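Local coordinates for methylated RNA-binding protein 1 (Saccharomyces cerevisiae S288c, PDB 4RCM) that recognises and binds N6-methyladenosine-containing RNAs through its YTH domain and lowers the stability of PHO4 mRNA, thereby regulating phosphate metabolism, at residues A[78-83]-A[103-108]; A[8-13]-A[60-65]. One frame throughout, in Å; residues are numbered along the deposited sequence.

Contact 1: A[78-83]-A[103-108]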
loop_
_atom_site.group_PDB
_atom_site.type_symbol
_atom_site.label_atom_id
_atom_site.label_comp_id
_atom_site.label_asym_id
_atom_site.label_seq_id
_atom_site.Cartn_x
_atom_site.Cartn_y
_atom_site.Cartn_z
ATOM N N GLU A 78 4.298 -4.599 1.888
ATOM C CA GLU A 78 5.564 -4.076 2.369
ATOM C C GLU A 78 6.420 -3.964 1.169
ATOM O O GLU A 78 6.412 -4.893 0.358
ATOM C CB GLU A 78 6.203 -5.038 3.368
ATOM C CG GLU A 78 7.429 -4.467 4.076
ATOM C CD GLU A 78 8.118 -5.417 5.062
ATOM O OE1 GLU A 78 7.671 -6.555 5.293
ATOM O OE2 GLU A 78 9.186 -5.024 5.554
ATOM N N MET A 79 7.171 -2.849 1.060
ATOM C CA MET A 79 8.225 -2.660 0.069
ATOM C C MET A 79 9.496 -3.385 0.541
ATOM O O MET A 79 10.018 -3.101 1.634
ATOM C CB MET A 79 8.503 -1.130 -0.121
ATOM C CG MET A 79 9.614 -0.787 -1.077
ATOM S SD MET A 79 9.778 1.004 -1.178
ATOM C CE MET A 79 11.013 1.137 -2.489
ATOM N N VAL A 80 10.004 -4.318 -0.264
ATOM C CA VAL A 80 11.047 -5.221 0.201
ATOM C C VAL A 80 12.260 -5.189 -0.717
ATOM O O VAL A 80 13.144 -6.018 -0.616
ATOM C CB VAL A 80 10.524 -6.696 0.453
ATOM C CG1 VAL A 80 9.457 -6.725 1.527
ATOM C CG2 VAL A 80 9.994 -7.347 -0.797
ATOM N N SER A 81 12.297 -4.226 -1.609
ATOM C CA SER A 81 13.504 -3.930 -2.392
ATOM C C SER A 81 13.444 -2.488 -2.868
ATOM O O SER A 81 12.362 -1.834 -2.829
ATOM C CB SER A 81 13.607 -4.875 -3.610
ATOM O OG SER A 81 12.973 -4.395 -4.801
ATOM N N ASP A 82 14.589 -1.997 -3.339
ATOM C CA ASP A 82 14.647 -0.748 -4.062
ATOM C C ASP A 82 14.319 -0.995 -5.556
ATOM O O ASP A 82 13.966 -2.124 -5.965
ATOM C CB ASP A 82 16.042 -0.104 -3.859
ATOM C CG ASP A 82 16.025 1.457 -3.863
ATOM O OD1 ASP A 82 15.106 2.125 -4.410
ATOM O OD2 ASP A 82 16.980 2.016 -3.318
ATOM N N LEU A 83 14.441 0.069 -6.359
ATOM C CA LEU A 83 14.013 0.092 -7.750
ATOM C C LEU A 83 14.952 -0.816 -8.494
ATOM O O LEU A 83 16.163 -0.763 -8.243
ATOM C CB LEU A 83 14.160 1.502 -8.329
ATOM C CG LEU A 83 13.345 2.547 -7.620
ATOM C CD1 LEU A 83 13.611 3.928 -8.207
ATOM C CD2 LEU A 83 11.883 2.141 -7.730
ATOM N N LYS A 103 10.184 -4.645 -5.557
ATOM C CA LYS A 103 9.465 -5.830 -5.002
ATOM C C LYS A 103 8.579 -5.450 -3.835
ATOM O O LYS A 103 8.927 -4.565 -3.012
ATOM C CB LYS A 103 10.435 -6.893 -4.578
ATOM C CG LYS A 103 11.281 -7.437 -5.722
ATOM C CD LYS A 103 12.475 -8.235 -5.211
ATOM C CE LYS A 103 13.336 -8.728 -6.359
ATOM N NZ LYS A 103 14.198 -9.870 -5.949
ATOM N N VAL A 104 7.431 -6.147 -3.746
ATOM C CA VAL A 104 6.509 -5.975 -2.646
ATOM C C VAL A 104 6.050 -7.333 -2.162
ATOM O O VAL A 104 6.032 -8.282 -2.935
ATOM C CB VAL A 104 5.253 -5.098 -2.992
ATOM C CG1 VAL A 104 5.733 -3.732 -3.485
ATOM C CG2 VAL A 104 4.349 -5.778 -4.013
ATOM N N ARG A 105 5.686 -7.411 -0.897
ATOM C CA ARG A 105 5.016 -8.591 -0.364
ATOM C C ARG A 105 3.693 -8.196 0.316
ATOM O O ARG A 105 3.659 -7.405 1.250
ATOM C CB ARG A 105 5.932 -9.336 0.599
ATOM C CG ARG A 105 7.292 -9.776 0.006
ATOM C CD ARG A 105 7.242 -11.097 -0.846
ATOM N NE ARG A 105 8.526 -11.488 -1.527
ATOM C CZ ARG A 105 8.931 -11.094 -2.759
ATOM N NH1 ARG A 105 8.218 -10.227 -3.530
ATOM N NH2 ARG A 105 10.084 -11.566 -3.240
ATOM N N TRP A 106 2.616 -8.742 -0.164
ATOM C CA TRP A 106 1.289 -8.364 0.296
ATOM C C TRP A 106 1.131 -9.032 1.644
ATOM O O TRP A 106 1.108 -10.261 1.712
ATOM C CB TRP A 106 0.252 -8.807 -0.734
ATOM C CG TRP A 106 0.134 -7.821 -1.863
ATOM C CD1 TRP A 106 1.036 -7.606 -2.877
ATOM C CD2 TRP A 106 -0.859 -6.806 -1.999
ATOM N NE1 TRP A 106 0.609 -6.580 -3.669
ATOM C CE2 TRP A 106 -0.557 -6.073 -3.150
ATOM C CE3 TRP A 106 -1.991 -6.469 -1.273
ATOM C CZ2 TRP A 106 -1.350 -5.018 -3.597
ATOM C CZ3 TRP A 106 -2.777 -5.420 -1.730
ATOM C CH2 TRP A 106 -2.446 -4.707 -2.874
ATOM N N VAL A 107 1.172 -8.255 2.712
ATOM C CA VAL A 107 1.044 -8.800 4.086
ATOM C C VAL A 107 -0.427 -8.971 4.484
ATOM O O VAL A 107 -0.769 -9.940 5.158
ATOM C CB VAL A 107 1.809 -7.955 5.155
ATOM C CG1 VAL A 107 3.311 -8.028 4.932
ATOM C CG2 VAL A 107 1.382 -6.488 5.138
ATOM N N ILE A 108 -1.287 -8.054 4.024
ATOM C CA ILE A 108 -2.736 -8.103 4.315
ATOM C C ILE A 108 -3.605 -7.908 3.077
ATOM O O ILE A 108 -3.412 -6.990 2.314
ATOM C CB ILE A 108 -3.162 -7.039 5.366
ATOM C CG1 ILE A 108 -2.496 -7.293 6.704
ATOM C CG2 ILE A 108 -4.714 -7.007 5.556
ATOM C CD1 ILE A 108 -2.449 -6.069 7.606
#
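Where the backbone pairing of 78-83 with 103-108 runs out, a serine hydroxyl takes over the place of a carbonyl: Lys103 N donates to Ser81 OG at 2.9 Å, nearly straight at 172°. The same oxygen gives its own proton to Asp82 O, 2.7 Å from Ser81 OG and approached in the carbonyl plane on a lone pair. With OG in the crowded position between backbone N and carbonyl carbon, the hydroxyl is gripped by both bonds and its rotation is fixed. Before this point the strands form an antiparallel ladder. Glu78 and Arg105 are a hydrogen-bonded pair, each N bound to the other's O, and the Arg105 N to Glu78 O bond lies in the carbonyl plane. Met79 and Val104 form the following non-hydrogen-bonded pair, and Val80 N reaches Lys103 O at 3.0 Å from above the carbonyl plane.

Val80 lies across the Arg105 chain, nearly perpendicular to it, with CG2 3.7 Å from Arg105 CG and over one face of the guanidinium, toward its rim. The arginine bends at chi2 (-81°), which folds its head back so that NH1 donates to Val104 O of its own strand, 3.0 Å away, with that oxygen near the guanidinium plane. Lys103 runs its CB, CG and CD along Ser81, and its amino end then departs from the segment.

Further along strand 102-112 the pairing slips by one residue: Val107 and Ile108 together sit opposite Val76 of strand 72-79, a classic beta bulge. Met79 packs on Tyr52 of helix 42-53 and on Phe102, Trp106 meets Phe33 of helix 26-35 edge-to-face, and strand 72-79 lies between strands 102-112 and 61-67 in the mixed sheet.

Contact 2: A[8-13]-A[60-65]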
loop_
_atom_site.group_PDB
_atom_site.type_symbol
_atom_site.label_atom_id
_atom_site.label_comp_id
_atom_site.label_asym_id
_atom_site.label_seq_id
_atom_site.Cartn_x
_atom_site.Cartn_y
_atom_site.Cartn_z
ATOM N N PRO A 8 -0.911 -13.823 11.446
ATOM C CA PRO A 8 -1.040 -13.968 12.875
ATOM C C PRO A 8 -0.088 -13.046 13.634
ATOM O O PRO A 8 -0.393 -12.672 14.756
ATOM C CB PRO A 8 -0.693 -15.439 13.105
ATOM C CG PRO A 8 0.319 -15.762 12.033
ATOM C CD PRO A 8 -0.192 -14.973 10.841
ATOM N N TRP A 9 1.033 -12.660 13.014
ATOM C CA TRP A 9 1.995 -11.741 13.626
ATOM C C TRP A 9 2.450 -10.720 12.581
ATOM O O TRP A 9 2.750 -11.082 11.472
ATOM C CB TRP A 9 3.206 -12.549 14.117
ATOM C CG TRP A 9 4.241 -11.770 14.792
ATOM C CD1 TRP A 9 5.425 -11.346 14.262
ATOM C CD2 TRP A 9 4.224 -11.321 16.151
ATOM N NE1 TRP A 9 6.145 -10.650 15.199
ATOM C CE2 TRP A 9 5.433 -10.620 16.373
ATOM C CE3 TRP A 9 3.280 -11.404 17.197
ATOM C CZ2 TRP A 9 5.739 -10.025 17.602
ATOM C CZ3 TRP A 9 3.582 -10.824 18.417
ATOM C CH2 TRP A 9 4.805 -10.138 18.611
ATOM N N LEU A 10 2.484 -9.446 12.954
ATOM C CA LEU A 10 3.053 -8.396 12.120
ATOM C C LEU A 10 3.544 -7.304 13.053
ATOM O O LEU A 10 2.773 -6.761 13.811
ATOM C CB LEU A 10 2.007 -7.865 11.109
ATOM C CG LEU A 10 2.404 -6.649 10.277
ATOM C CD1 LEU A 10 3.640 -6.957 9.453
ATOM C CD2 LEU A 10 1.247 -6.287 9.388
ATOM N N ASN A 11 4.850 -7.033 13.035
ATOM C CA ASN A 11 5.452 -6.035 13.880
ATOM C C ASN A 11 6.061 -4.982 13.030
ATOM O O ASN A 11 6.803 -5.314 12.122
ATOM C CB ASN A 11 6.573 -6.635 14.757
ATOM C CG ASN A 11 7.187 -5.606 15.675
ATOM O OD1 ASN A 11 8.228 -5.040 15.386
ATOM N ND2 ASN A 11 6.463 -5.248 16.711
ATOM N N ILE A 12 5.755 -3.714 13.333
ATOM C CA ILE A 12 6.256 -2.589 12.587
ATOM C C ILE A 12 6.952 -1.626 13.555
ATOM O O ILE A 12 6.278 -0.874 14.302
ATOM C CB ILE A 12 5.111 -1.873 11.804
ATOM C CG1 ILE A 12 4.378 -2.863 10.906
ATOM C CG2 ILE A 12 5.651 -0.676 11.023
ATOM C CD1 ILE A 12 3.287 -2.230 10.123
ATOM N N PRO A 13 8.308 -1.631 13.533
ATOM C CA PRO A 13 9.139 -0.859 14.433
ATOM C C PRO A 13 9.304 0.618 14.131
ATOM O O PRO A 13 8.940 1.136 13.031
ATOM C CB PRO A 13 10.500 -1.528 14.351
ATOM C CG PRO A 13 10.501 -2.379 13.169
ATOM C CD PRO A 13 9.073 -2.645 12.782
ATOM N N LYS A 60 10.829 -0.547 8.426
ATOM C CA LYS A 60 10.120 -1.009 7.211
ATOM C C LYS A 60 9.353 0.121 6.461
ATOM O O LYS A 60 9.096 1.165 7.043
ATOM C CB LYS A 60 9.110 -2.119 7.629
ATOM C CG LYS A 60 9.760 -3.270 8.412
ATOM C CD LYS A 60 8.745 -4.310 8.858
ATOM C CE LYS A 60 9.348 -5.451 9.701
ATOM N NZ LYS A 60 8.287 -6.413 10.193
ATOM N N VAL A 61 9.032 -0.116 5.166
ATOM C CA VAL A 61 8.064 0.699 4.378
ATOM C C VAL A 61 6.814 -0.148 4.064
ATOM O O VAL A 61 6.920 -1.263 3.484
ATOM C CB VAL A 61 8.651 1.242 3.084
ATOM C CG1 VAL A 61 7.599 1.867 2.179
ATOM C CG2 VAL A 61 9.691 2.295 3.390
ATOM N N PHE A 62 5.665 0.368 4.485
ATOM C CA PHE A 62 4.371 -0.203 4.119
ATOM C C PHE A 62 3.567 0.713 3.212
ATOM O O PHE A 62 3.664 1.974 3.315
ATOM C CB PHE A 62 3.559 -0.538 5.355
ATOM C CG PHE A 62 4.086 -1.722 6.077
ATOM C CD1 PHE A 62 5.145 -1.584 6.945
ATOM C CD2 PHE A 62 3.583 -2.965 5.809
ATOM C CE1 PHE A 62 5.647 -2.685 7.606
ATOM C CE2 PHE A 62 4.078 -4.077 6.439
ATOM C CZ PHE A 62 5.119 -3.944 7.338
ATOM N N LEU A 63 2.742 0.066 2.374
ATOM C CA LEU A 63 1.931 0.716 1.328
ATOM C C LEU A 63 0.508 0.360 1.511
ATOM O O LEU A 63 0.193 -0.824 1.423
ATOM C CB LEU A 63 2.327 0.198 0.002
ATOM C CG LEU A 63 3.856 0.337 -0.196
ATOM C CD1 LEU A 63 4.208 -0.225 -1.528
ATOM C CD2 LEU A 63 4.253 1.774 -0.132
ATOM N N PHE A 64 -0.331 1.348 1.769
ATOM C CA PHE A 64 -1.779 1.109 1.785
ATOM C C PHE A 64 -2.294 1.227 0.334
ATOM O O PHE A 64 -2.369 2.328 -0.236
ATOM C CB PHE A 64 -2.492 2.131 2.657
ATOM C CG PHE A 64 -2.084 2.108 4.110
ATOM C CD1 PHE A 64 -2.434 1.047 4.933
ATOM C CD2 PHE A 64 -1.379 3.169 4.667
ATOM C CE1 PHE A 64 -2.106 1.056 6.286
ATOM C CE2 PHE A 64 -1.031 3.148 6.029
ATOM C CZ PHE A 64 -1.405 2.099 6.822
ATOM N N PHE A 65 -2.625 0.102 -0.266
ATOM C CA PHE A 65 -3.233 0.103 -1.607
ATOM C C PHE A 65 -4.695 0.529 -1.698
ATOM O O PHE A 65 -5.601 -0.072 -1.104
ATOM C CB PHE A 65 -3.061 -1.235 -2.228
ATOM C CG PHE A 65 -1.740 -1.396 -2.886
ATOM C CD1 PHE A 65 -0.602 -1.707 -2.155
ATOM C CD2 PHE A 65 -1.645 -1.248 -4.246
ATOM C CE1 PHE A 65 0.639 -1.866 -2.815
ATOM C CE2 PHE A 65 -0.438 -1.433 -4.896
ATOM C CZ PHE A 65 0.700 -1.702 -4.177
#
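Lys60 stretches from just before strand 61-67 to the extended N-terminal segment 8-13, its CG anti to the carbonyl carbon and every later torsion close to 180°. That straight chain lets NZ donate a hydrogen bond to Asn11 O at 2.7 Å, arriving almost in line with the carbonyl bond, while CE passes Pro13 CD at about a right angle. An alanine here would remove the ammonium and most of the chain, and would probably loosen the hold on the backbone at Asn11 and the packing against Pro13. Two residues on, Phe62 has its CG anti to the carbonyl carbon (chi1 -72°), which points the ring at the same segment. In this YTH domain, a member of the PUA clan, the segment runs alongside helix 141-151 and against the sheet, with Ile12 reaching Ile145 and Ile148 of the helix as well as Phe62. CG1 of Ile12 is anti to the carbonyl carbon and chi2 is extended (-179°), which together bring CD1 over one face of the Phe62 ring in a CH-pi contact, 3.7 Å from the centroid and displaced toward the rim. Ile12 CG1 and CD1 are equally close to Phe62 CE1, each at 3.5 Å. Leu10, with CG anti to the backbone N, meets the ring tip to tip, its CD1 4.0 Å from Phe62 CZ.

How the contacts relate
The two contacts have centres 10 Å apart and meet in one mixed sheet, where strands 61-67 and 72-79 are neighbours. Both segments of contact 2 precede those of contact 1 in the sequence. A probable hydrogen bond from Met79 N to Val61 O, 2.9 Å long, joins them through the backbone, and Phe65 packs against Trp106. Contact 1 ties strand 72-79 to 102-112, whereas contact 2 fastens the N-terminal segment over the adjoining strand 61-67, which also pairs with strand 17-23. That last strand includes Lys22 and Ser23, which bind the m6A nucleotide, so the sheet that the contacts share also contributes to the reader site, though contact 2 itself lies away from it.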